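Local coordinates for protein 5-Carboxyvanillate Decarboxylase (Novosphingobium aromaticivorans, PDB 4QRN) that probably catalyses the metal-dependent, non-oxidative decarboxylation of 5-carboxyvanillate, and binds manganese together with a nitrated substrate analogue, at residues V52-I57 with F72-P77; A62-V67 with S217-M222; Q25-G30 with Y341-V346. All coordinates share one frame; numbering follows the deposited sequence.

Interaction 1: V52-I57 with F72-P77; sequences VYLRMI and FYAQSP. With 1DF (4-hydroxy-3-methoxy-5-nitrobenzoic acid), chain F.
Leu54 reaches from helix 47-59 to the C-terminal end of helix 64-75 and meets it through a single methyl group. Its CD2 lies 3.8 Å from Ala74 CB and also 3.8 Å from Gln75 OE1, so one branch touches both an apolar and a polar neighbour. The Gln75 chain runs past Leu54 in the opposite direction: it has CG anti to its carbonyl carbon (chi1 -52°) and is extended beyond, which lays CG and CD against the same methyl. Only 127 Å² is buried, and no polar bond joins the two segments. The two helices follow one another in this amidohydrolase-family protein, joined by a short turn, and neighbouring residues in the last turn of the second face different ways: Ala74 toward helix 47-59, Tyr73 into the ligand pocket. There Tyr73 OH donates a short 2.5 Å hydrogen bond to O2 of the 4-hydroxy-3-methoxy-5-nitrobenzoate carboxylate, which lies at the edge of the phenol ring, near its plane. Phe72 CD2 sits 3.6 Å above the centre of the Tyr73 ring, and Tyr339 meets that ring edge-to-face. Arg80 bonds to both Tyr73 OH and the ligand, which is also hydrogen-bonded to Arg274 of the second subunit.

Interaction 2: A62-V67 with S217-M222; sequences ADKGMV and SMIDPM
Lys64 carries its CG anti to the carbonyl carbon (chi1 -68°) and is extended from there to NZ, which sends the ammonium group across to Asp220; the Asp220 carboxylate, swung beside its own backbone N at chi1 -77°, comes to meet it. The resulting salt bridge spans 2.8 Å from Lys64 NZ to Asp220 OD1. The nitrogen approaches from above the carboxylate plane, 38° out of it, and the lysine methylenes come close too, with CD 3.4 Å from Asp220 OD1. Next to this charged pair lies an apolar layer made by the two branches of Ile219. CG2 faces the lysine stem, 4.0 Å from Lys64 CB. Gly65 presents bare backbone, and Ile219 CD1 rests on it, 3.6 Å from Gly65 CA. This first turn of the helix is capped by Asp63, whose OD1 accepts from Met66 N at 2.9 Å, nearly along the C-O axis; Asp216, just before the second segment, accepts from Lys64 N. The contact thus joins the N-terminal turn of helix 64-75 to the segment that leads into helix 220-225. Met66 packs against Tyr53 and Met56 of helix 47-59, Met218 lies on helix 233-248, and Pro221 and Met222 contact the second subunit.

Interaction 3: Q25-G30 with Y341-V346; sequences QDLKTG and YVADEV
Leu27 inserts both of its methyl groups against the first turn of helix 343-350 and makes the tight half of this contact. CD1 lies 3.7 Å from Ala343 O and 3.9 Å from Ala343 CB, touching the backbone and the side chain of the same residue. CD2 turns to the next point on that face of the helix, 3.8 Å from Val346 CG1, and the leucine and valine side chains run obliquely to one another. The fork is aimed by a leucine CG that stands anti to its carbonyl carbon (chi1 -76°), while on the valine the branch anti to the backbone N, CG1, does the touching. Ala343 and Val346 are three residues apart, so they fall on the same face of the helix and together receive one side chain.

The polar side is much looser. Gln25 and Asp344 are both exposed, and Gln25 OE1 stays 4.5 Å from Asp344 OD1, too far for direct bonding and with both atoms being acceptors. A water resolves the mismatch by donating to each, at 2.8 Å to Gln25 OE1 and 2.7 Å to Asp344 OD1. The same Asp344 oxygen also forms a salt bridge with Arg347, which reaches back to hydrogen-bond Gln25 O, a direct link between segment and helix.

In this amidohydrolase-family protein helix 343-350 follows strand 331-332 of the parallel sheet, and the Val346 side chain lies about 11 Å from that of the manganese ligand Asp336. Segment 25-30 meets the first turn of the helix at Gln25 and Leu27 and then leaves it on the way to strand 38-44; Leu27 also packs on Arg347 and Asp350, Thr29 touches helix 93-101, and Glu345 hydrogen-bonds to Tyr273 of the second subunit.

In the fold
From the N terminus, the chain first passes segment 25-30, whose partner lies near the C terminus, so interaction 3 closes the longest loop and encloses the other two; it ties the N-terminal loop to helix 343-350. Within it, interaction 1 closes a short loop between helices 47-59 and 64-75. Interaction 2 starts inside that loop, at the beginning of helix 64-75, and ends 150 residues later at helix 220-225, so the two cross. Both use helix 64-75, one at each end, and they touch at the turn between the helices, where Met56 O and Ala62 N probably hydrogen-bond. Interaction 3 stands apart, about 31 Å from interaction 1 and about 35 Å from interaction 2, centre to centre.

Interaction 1: V52-I57 with F72-P77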
loop_
_atom_site.group_PDB
_atom_site.type_symbol
_atom_site.label_atom_id
_atom_site.label_comp_id
_atom_site.label_asym_id
_atom_site.label_seq_id
_atom_site.Cartn_x
_atom_site.Cartn_y
_atom_site.Cartn_z
ATOM N N VAL A 52 -14.536 -22.644 -15.864
ATOM C CA VAL A 52 -13.755 -21.943 -16.888
ATOM C C VAL A 52 -12.364 -21.602 -16.354
ATOM O O VAL A 52 -11.370 -21.772 -17.082
ATOM C CB VAL A 52 -14.445 -20.656 -17.390
ATOM C CG1 VAL A 52 -13.511 -19.871 -18.320
ATOM C CG2 VAL A 52 -15.749 -21.013 -18.092
ATOM N N TYR A 53 -12.258 -21.160 -15.101
ATOM C CA TYR A 53 -10.929 -20.905 -14.562
ATOM C C TYR A 53 -10.078 -22.165 -14.607
ATOM O O TYR A 53 -8.902 -22.129 -14.975
ATOM C CB TYR A 53 -11.017 -20.431 -13.119
ATOM C CG TYR A 53 -11.787 -19.139 -12.870
ATOM C CD1 TYR A 53 -12.070 -18.218 -13.894
ATOM C CD2 TYR A 53 -12.228 -18.854 -11.593
ATOM C CE1 TYR A 53 -12.761 -17.042 -13.633
ATOM C CE2 TYR A 53 -12.908 -17.685 -11.311
ATOM C CZ TYR A 53 -13.172 -16.794 -12.322
ATOM O OH TYR A 53 -13.853 -15.640 -12.001
ATOM N N LEU A 54 -10.654 -23.300 -14.219
ATOM C CA LEU A 54 -9.898 -24.552 -14.253
ATOM C C LEU A 54 -9.473 -24.909 -15.682
ATOM O O LEU A 54 -8.360 -25.381 -15.907
ATOM C CB LEU A 54 -10.714 -25.686 -13.626
ATOM C CG LEU A 54 -10.851 -25.604 -12.098
ATOM C CD1 LEU A 54 -11.879 -26.610 -11.588
ATOM C CD2 LEU A 54 -9.516 -25.804 -11.376
ATOM N N ARG A 55 -10.355 -24.676 -16.643
ATOM C CA ARG A 55 -10.024 -24.917 -18.044
ATOM C C ARG A 55 -8.846 -24.051 -18.483
ATOM O O ARG A 55 -7.940 -24.532 -19.179
ATOM C CB ARG A 55 -11.256 -24.631 -18.908
ATOM C CG ARG A 55 -11.090 -24.985 -20.375
ATOM C CD ARG A 55 -12.262 -24.444 -21.165
ATOM N NE ARG A 55 -12.115 -23.019 -21.441
ATOM C CZ ARG A 55 -13.123 -22.163 -21.550
ATOM N NH1 ARG A 55 -14.374 -22.538 -21.324
ATOM N NH2 ARG A 55 -12.888 -20.897 -21.860
ATOM N N MET A 56 -8.855 -22.776 -18.092
ATOM C CA MET A 56 -7.791 -21.850 -18.466
ATOM C C MET A 56 -6.480 -22.222 -17.798
ATOM O O MET A 56 -5.400 -22.081 -18.395
ATOM C CB MET A 56 -8.188 -20.421 -18.063
ATOM C CG MET A 56 -9.350 -19.901 -18.891
ATOM S SD MET A 56 -9.904 -18.244 -18.401
ATOM C CE MET A 56 -8.452 -17.250 -18.703
ATOM N N ILE A 57 -6.552 -22.719 -16.568
ATOM C CA ILE A 57 -5.348 -23.190 -15.900
ATOM C C ILE A 57 -4.788 -24.414 -16.643
ATOM O O ILE A 57 -3.583 -24.494 -16.924
ATOM C CB ILE A 57 -5.611 -23.470 -14.419
ATOM C CG1 ILE A 57 -5.931 -22.146 -13.695
ATOM C CG2 ILE A 57 -4.411 -24.177 -13.774
ATOM C CD1 ILE A 57 -6.514 -22.345 -12.304
ATOM N N PHE A 72 -5.593 -22.339 -6.144
ATOM C CA PHE A 72 -5.739 -22.561 -4.699
ATOM C C PHE A 72 -7.189 -22.852 -4.306
ATOM O O PHE A 72 -7.487 -23.925 -3.774
ATOM C CB PHE A 72 -5.180 -21.371 -3.894
ATOM C CG PHE A 72 -5.330 -21.522 -2.398
ATOM C CD1 PHE A 72 -4.543 -22.439 -1.705
ATOM C CD2 PHE A 72 -6.262 -20.775 -1.686
ATOM C CE1 PHE A 72 -4.676 -22.579 -0.322
ATOM C CE2 PHE A 72 -6.403 -20.920 -0.313
ATOM C CZ PHE A 72 -5.608 -21.828 0.369
ATOM N N TYR A 73 -8.117 -21.938 -4.561
ATOM C CA TYR A 73 -9.457 -22.170 -4.029
ATOM C C TYR A 73 -10.154 -23.348 -4.675
ATOM O O TYR A 73 -10.920 -24.044 -4.003
ATOM C CB TYR A 73 -10.344 -20.900 -4.080
ATOM C CG TYR A 73 -9.901 -19.913 -3.038
ATOM C CD1 TYR A 73 -10.003 -20.225 -1.682
ATOM C CD2 TYR A 73 -9.342 -18.699 -3.393
ATOM C CE1 TYR A 73 -9.528 -19.352 -0.720
ATOM C CE2 TYR A 73 -8.870 -17.828 -2.432
ATOM C CZ TYR A 73 -8.960 -18.157 -1.110
ATOM O OH TYR A 73 -8.466 -17.314 -0.150
ATOM N N ALA A 74 -9.915 -23.591 -5.952
ATOM C CA ALA A 74 -10.645 -24.656 -6.614
ATOM C C ALA A 74 -10.039 -26.037 -6.370
ATOM O O ALA A 74 -10.730 -27.030 -6.568
ATOM C CB ALA A 74 -10.736 -24.373 -8.109
ATOM N N GLN A 75 -8.780 -26.114 -5.926
ATOM C CA GLN A 75 -8.093 -27.412 -5.786
ATOM C C GLN A 75 -7.394 -27.675 -4.443
ATOM O O GLN A 75 -7.020 -28.804 -4.164
ATOM C CB GLN A 75 -7.073 -27.579 -6.906
ATOM C CG GLN A 75 -7.666 -27.357 -8.288
ATOM C CD GLN A 75 -6.640 -27.505 -9.390
ATOM O OE1 GLN A 75 -6.833 -28.274 -10.329
ATOM N NE2 GLN A 75 -5.543 -26.763 -9.286
ATOM N N SER A 76 -7.181 -26.662 -3.608
ATOM C CA SER A 76 -6.498 -26.911 -2.347
ATOM C C SER A 76 -7.325 -27.825 -1.459
ATOM O O SER A 76 -8.532 -27.626 -1.339
ATOM C CB SER A 76 -6.279 -25.596 -1.594
ATOM O OG SER A 76 -5.882 -25.842 -0.242
ATOM N N PRO A 77 -6.669 -28.775 -0.771
ATOM C CA PRO A 77 -7.373 -29.614 0.215
ATOM C C PRO A 77 -7.470 -28.951 1.587
ATOM O O PRO A 77 -7.969 -29.573 2.525
ATOM C CB PRO A 77 -6.476 -30.854 0.314
ATOM C CG PRO A 77 -5.095 -30.280 0.120
ATOM C CD PRO A 77 -5.258 -29.181 -0.929
HETATM C C1 1DF F . -9.849 -13.323 -0.836
HETATM C CO1 1DF F . -10.171 -12.175 -0.169
HETATM C CO2 1DF F . -10.418 -13.563 -2.107
HETATM C CM1 1DF F . -11.160 -11.338 -0.785
HETATM C CM2 1DF F . -11.464 -12.801 -2.585
HETATM O OM 1DF F . -12.082 -13.020 -3.783
HETATM C CZ 1DF F . -11.953 -11.722 -1.863
HETATM C CC 1DF F . -8.859 -14.292 -0.304
HETATM C CV 1DF F . -11.453 -13.933 -4.683
HETATM O O1 1DF F . -8.734 -14.382 0.987
HETATM O O2 1DF F . -8.215 -14.982 -1.102
HETATM O O3 1DF F . -13.039 -11.089 -2.199
HETATM N N 1DF F . -11.128 -9.906 -0.326
HETATM O O11 1DF F . -11.799 -9.054 -0.837
HETATM O O22 1DF F . -10.243 -9.592 0.518
#

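Interaction 2: A62-V67 with S217-M222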
loop_
_atom_site.group_PDB
_atom_site.type_symbol
_atom_site.label_atom_id
_atom_site.label_comp_id
_atom_site.label_asym_id
_atom_site.label_seq_id
_atom_site.Cartn_x
_atom_site.Cartn_y
_atom_site.Cartn_z
ATOM N N ALA A 62 -4.659 -19.160 -18.531
ATOM C CA ALA A 62 -4.780 -18.431 -17.257
ATOM C C ALA A 62 -3.537 -17.608 -16.991
ATOM O O ALA A 62 -2.409 -18.086 -17.224
ATOM C CB ALA A 62 -4.943 -19.422 -16.152
ATOM N N ASP A 63 -3.723 -16.385 -16.487
ATOM C CA ASP A 63 -2.590 -15.589 -16.064
ATOM C C ASP A 63 -2.061 -16.108 -14.736
ATOM O O ASP A 63 -2.637 -17.008 -14.123
ATOM C CB ASP A 63 -2.884 -14.071 -16.107
ATOM C CG ASP A 63 -3.831 -13.562 -15.032
ATOM O OD1 ASP A 63 -4.282 -14.322 -14.136
ATOM O OD2 ASP A 63 -4.138 -12.348 -15.108
ATOM N N LYS A 64 -0.920 -15.587 -14.296
ATOM C CA LYS A 64 -0.316 -16.116 -13.081
ATOM C C LYS A 64 -1.207 -15.915 -11.864
ATOM O O LYS A 64 -1.241 -16.753 -10.954
ATOM C CB LYS A 64 1.051 -15.466 -12.839
ATOM C CG LYS A 64 2.087 -15.871 -13.894
ATOM C CD LYS A 64 3.459 -15.321 -13.536
ATOM C CE LYS A 64 4.512 -15.672 -14.550
ATOM N NZ LYS A 64 5.852 -15.419 -13.980
ATOM N N GLY A 65 -1.925 -14.801 -11.828
ATOM C CA GLY A 65 -2.813 -14.544 -10.715
ATOM C C GLY A 65 -3.939 -15.564 -10.639
ATOM O O GLY A 65 -4.317 -15.977 -9.540
ATOM N N MET A 66 -4.520 -15.933 -11.776
ATOM C CA MET A 66 -5.593 -16.915 -11.769
ATOM C C MET A 66 -5.039 -18.266 -11.318
ATOM O O MET A 66 -5.696 -18.982 -10.547
ATOM C CB MET A 66 -6.255 -17.018 -13.146
ATOM C CG MET A 66 -7.313 -18.104 -13.205
ATOM S SD MET A 66 -8.167 -18.217 -14.779
ATOM C CE MET A 66 -9.064 -16.679 -14.779
ATOM N N VAL A 67 -3.868 -18.655 -11.831
ATOM C CA VAL A 67 -3.264 -19.896 -11.375
ATOM C C VAL A 67 -3.101 -19.867 -9.859
ATOM O O VAL A 67 -3.412 -20.841 -9.172
ATOM C CB VAL A 67 -1.918 -20.164 -12.088
ATOM C CG1 VAL A 67 -1.200 -21.375 -11.476
ATOM C CG2 VAL A 67 -2.135 -20.347 -13.604
ATOM N N SER A 217 2.102 -8.286 -15.831
ATOM C CA SER A 217 3.067 -7.182 -15.894
ATOM C C SER A 217 3.570 -6.712 -14.529
ATOM O O SER A 217 4.530 -5.956 -14.457
ATOM C CB SER A 217 2.417 -5.978 -16.591
ATOM O OG SER A 217 1.275 -5.574 -15.861
ATOM N N MET A 218 2.917 -7.123 -13.448
ATOM C CA MET A 218 3.246 -6.607 -12.116
ATOM C C MET A 218 3.379 -7.671 -11.038
ATOM O O MET A 218 3.924 -7.400 -9.970
ATOM C CB MET A 218 2.146 -5.577 -11.741
ATOM C CG MET A 218 2.386 -4.659 -10.613
ATOM S SD MET A 218 1.313 -3.225 -10.846
ATOM C CE MET A 218 1.707 -2.483 -9.250
ATOM N N ILE A 219 2.891 -8.881 -11.269
ATOM C CA ILE A 219 2.725 -9.821 -10.165
ATOM C C ILE A 219 3.996 -10.508 -9.668
ATOM O O ILE A 219 4.020 -10.986 -8.525
ATOM C CB ILE A 219 1.665 -10.888 -10.562
ATOM C CG1 ILE A 219 1.087 -11.596 -9.334
ATOM C CG2 ILE A 219 2.241 -11.862 -11.592
ATOM C CD1 ILE A 219 -0.077 -12.492 -9.666
ATOM N N ASP A 220 5.025 -10.635 -10.510
ATOM C CA ASP A 220 6.056 -11.638 -10.212
ATOM C C ASP A 220 6.701 -11.531 -8.813
ATOM O O ASP A 220 6.797 -12.541 -8.128
ATOM C CB ASP A 220 7.173 -11.654 -11.264
ATOM C CG ASP A 220 6.800 -12.355 -12.550
ATOM O OD1 ASP A 220 5.717 -12.935 -12.661
ATOM O OD2 ASP A 220 7.651 -12.274 -13.463
ATOM N N PRO A 221 7.181 -10.338 -8.392
ATOM C CA PRO A 221 7.853 -10.308 -7.088
ATOM C C PRO A 221 6.917 -10.624 -5.930
ATOM O O PRO A 221 7.348 -11.196 -4.931
ATOM C CB PRO A 221 8.400 -8.876 -7.011
ATOM C CG PRO A 221 8.554 -8.463 -8.430
ATOM C CD PRO A 221 7.347 -9.060 -9.103
ATOM N N MET A 222 5.650 -10.273 -6.066
ATOM C CA MET A 222 4.695 -10.573 -4.996
ATOM C C MET A 222 4.405 -12.073 -4.965
ATOM O O MET A 222 4.388 -12.708 -3.906
ATOM C CB MET A 222 3.419 -9.753 -5.184
ATOM C CG MET A 222 3.676 -8.263 -4.967
ATOM S SD MET A 222 2.251 -7.217 -5.212
ATOM C CE MET A 222 2.034 -7.431 -6.962
#

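Interaction 3: Q25-G30 with Y341-V346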
loop_
_atom_site.group_PDB
_atom_site.type_symbol
_atom_site.label_atom_id
_atom_site.label_comp_id
_atom_site.label_asym_id
_atom_site.label_seq_id
_atom_site.Cartn_x
_atom_site.Cartn_y
_atom_site.Cartn_z
ATOM N N GLN A 25 -22.549 -14.292 23.540
ATOM C CA GLN A 25 -22.073 -14.811 22.274
ATOM C C GLN A 25 -23.150 -14.649 21.211
ATOM O O GLN A 25 -22.863 -14.800 20.027
ATOM C CB GLN A 25 -21.686 -16.289 22.407
ATOM C CG GLN A 25 -20.480 -16.504 23.316
ATOM C CD GLN A 25 -19.261 -15.758 22.825
ATOM O OE1 GLN A 25 -18.707 -16.074 21.774
ATOM N NE2 GLN A 25 -18.837 -14.757 23.582
ATOM N N ASP A 26 -24.386 -14.369 21.621
ATOM C CA ASP A 26 -25.469 -14.225 20.651
ATOM C C ASP A 26 -25.164 -13.121 19.637
ATOM O O ASP A 26 -24.734 -12.019 19.989
ATOM C CB ASP A 26 -26.781 -13.870 21.343
ATOM C CG ASP A 26 -27.282 -14.949 22.292
ATOM O OD1 ASP A 26 -26.776 -16.098 22.261
ATOM O OD2 ASP A 26 -28.208 -14.630 23.077
ATOM N N LEU A 27 -25.396 -13.413 18.377
ATOM C CA LEU A 27 -25.350 -12.394 17.339
ATOM C C LEU A 27 -26.671 -12.544 16.626
ATOM O O LEU A 27 -26.887 -13.539 15.923
ATOM C CB LEU A 27 -24.196 -12.676 16.394
ATOM C CG LEU A 27 -22.812 -12.320 16.928
ATOM C CD1 LEU A 27 -21.762 -12.867 15.998
ATOM C CD2 LEU A 27 -22.661 -10.807 17.042
ATOM N N LYS A 28 -27.560 -11.574 16.830
ATOM C CA LYS A 28 -28.945 -11.747 16.421
ATOM C C LYS A 28 -29.265 -10.860 15.245
ATOM O O LYS A 28 -28.881 -9.686 15.219
ATOM C CB LYS A 28 -29.884 -11.374 17.571
ATOM C CG LYS A 28 -29.611 -12.095 18.878
ATOM C CD LYS A 28 -30.584 -11.626 19.946
ATOM C CE LYS A 28 -30.300 -12.264 21.283
ATOM N NZ LYS A 28 -31.259 -11.783 22.315
ATOM N N THR A 29 -29.995 -11.395 14.287
ATOM C CA THR A 29 -30.678 -10.555 13.310
ATOM C C THR A 29 -31.807 -9.773 13.964
ATOM O O THR A 29 -32.244 -10.099 15.066
ATOM C CB THR A 29 -31.206 -11.397 12.148
ATOM O OG1 THR A 29 -32.093 -12.384 12.677
ATOM C CG2 THR A 29 -30.031 -12.092 11.410
ATOM N N GLY A 30 -32.255 -8.723 13.284
ATOM C CA GLY A 30 -33.448 -8.004 13.690
ATOM C C GLY A 30 -33.218 -6.612 14.232
ATOM O O GLY A 30 -34.192 -5.905 14.488
ATOM N N TYR A 341 -15.070 -14.981 7.331
ATOM C CA TYR A 341 -16.328 -15.201 8.041
ATOM C C TYR A 341 -16.003 -15.496 9.495
ATOM O O TYR A 341 -15.674 -16.623 9.838
ATOM C CB TYR A 341 -17.049 -16.393 7.395
ATOM C CG TYR A 341 -18.323 -16.821 8.084
ATOM C CD1 TYR A 341 -19.339 -15.910 8.366
ATOM C CD2 TYR A 341 -18.528 -18.148 8.431
ATOM C CE1 TYR A 341 -20.519 -16.295 8.978
ATOM C CE2 TYR A 341 -19.699 -18.555 9.052
ATOM C CZ TYR A 341 -20.692 -17.629 9.330
ATOM O OH TYR A 341 -21.849 -18.019 9.959
ATOM N N VAL A 342 -16.056 -14.475 10.340
ATOM C CA VAL A 342 -15.535 -14.591 11.702
ATOM C C VAL A 342 -16.499 -13.948 12.678
ATOM O O VAL A 342 -16.602 -12.730 12.769
ATOM C CB VAL A 342 -14.144 -13.917 11.840
ATOM C CG1 VAL A 342 -13.564 -14.232 13.206
ATOM C CG2 VAL A 342 -13.197 -14.325 10.688
ATOM N N ALA A 343 -17.232 -14.777 13.419
ATOM C CA ALA A 343 -18.203 -14.249 14.376
ATOM C C ALA A 343 -17.536 -13.275 15.351
ATOM O O ALA A 343 -18.134 -12.250 15.726
ATOM C CB ALA A 343 -18.890 -15.404 15.122
ATOM N N ASP A 344 -16.325 -13.591 15.805
ATOM C CA ASP A 344 -15.669 -12.699 16.760
ATOM C C ASP A 344 -15.402 -11.317 16.173
ATOM O O ASP A 344 -15.317 -10.350 16.932
ATOM C CB ASP A 344 -14.357 -13.312 17.267
ATOM C CG ASP A 344 -14.559 -14.349 18.339
ATOM O OD1 ASP A 344 -15.621 -14.384 18.981
ATOM O OD2 ASP A 344 -13.604 -15.100 18.572
ATOM N N GLU A 345 -15.251 -11.190 14.859
ATOM C CA GLU A 345 -15.082 -9.857 14.260
ATOM C C GLU A 345 -16.365 -9.052 14.411
ATOM O O GLU A 345 -16.298 -7.864 14.709
ATOM C CB GLU A 345 -14.653 -9.970 12.798
ATOM C CG GLU A 345 -13.217 -10.415 12.670
ATOM C CD GLU A 345 -12.689 -10.461 11.245
ATOM O OE1 GLU A 345 -13.477 -10.346 10.276
ATOM O OE2 GLU A 345 -11.447 -10.615 11.129
ATOM N N VAL A 346 -17.512 -9.679 14.178
ATOM C CA VAL A 346 -18.767 -8.970 14.344
ATOM C C VAL A 346 -18.892 -8.500 15.795
ATOM O O VAL A 346 -19.290 -7.370 16.055
ATOM C CB VAL A 346 -19.985 -9.830 13.938
ATOM C CG1 VAL A 346 -21.248 -8.985 14.003
ATOM C CG2 VAL A 346 -19.798 -10.399 12.524
HETATM O O HOH W 1 -16.019 -15.954 21.196
#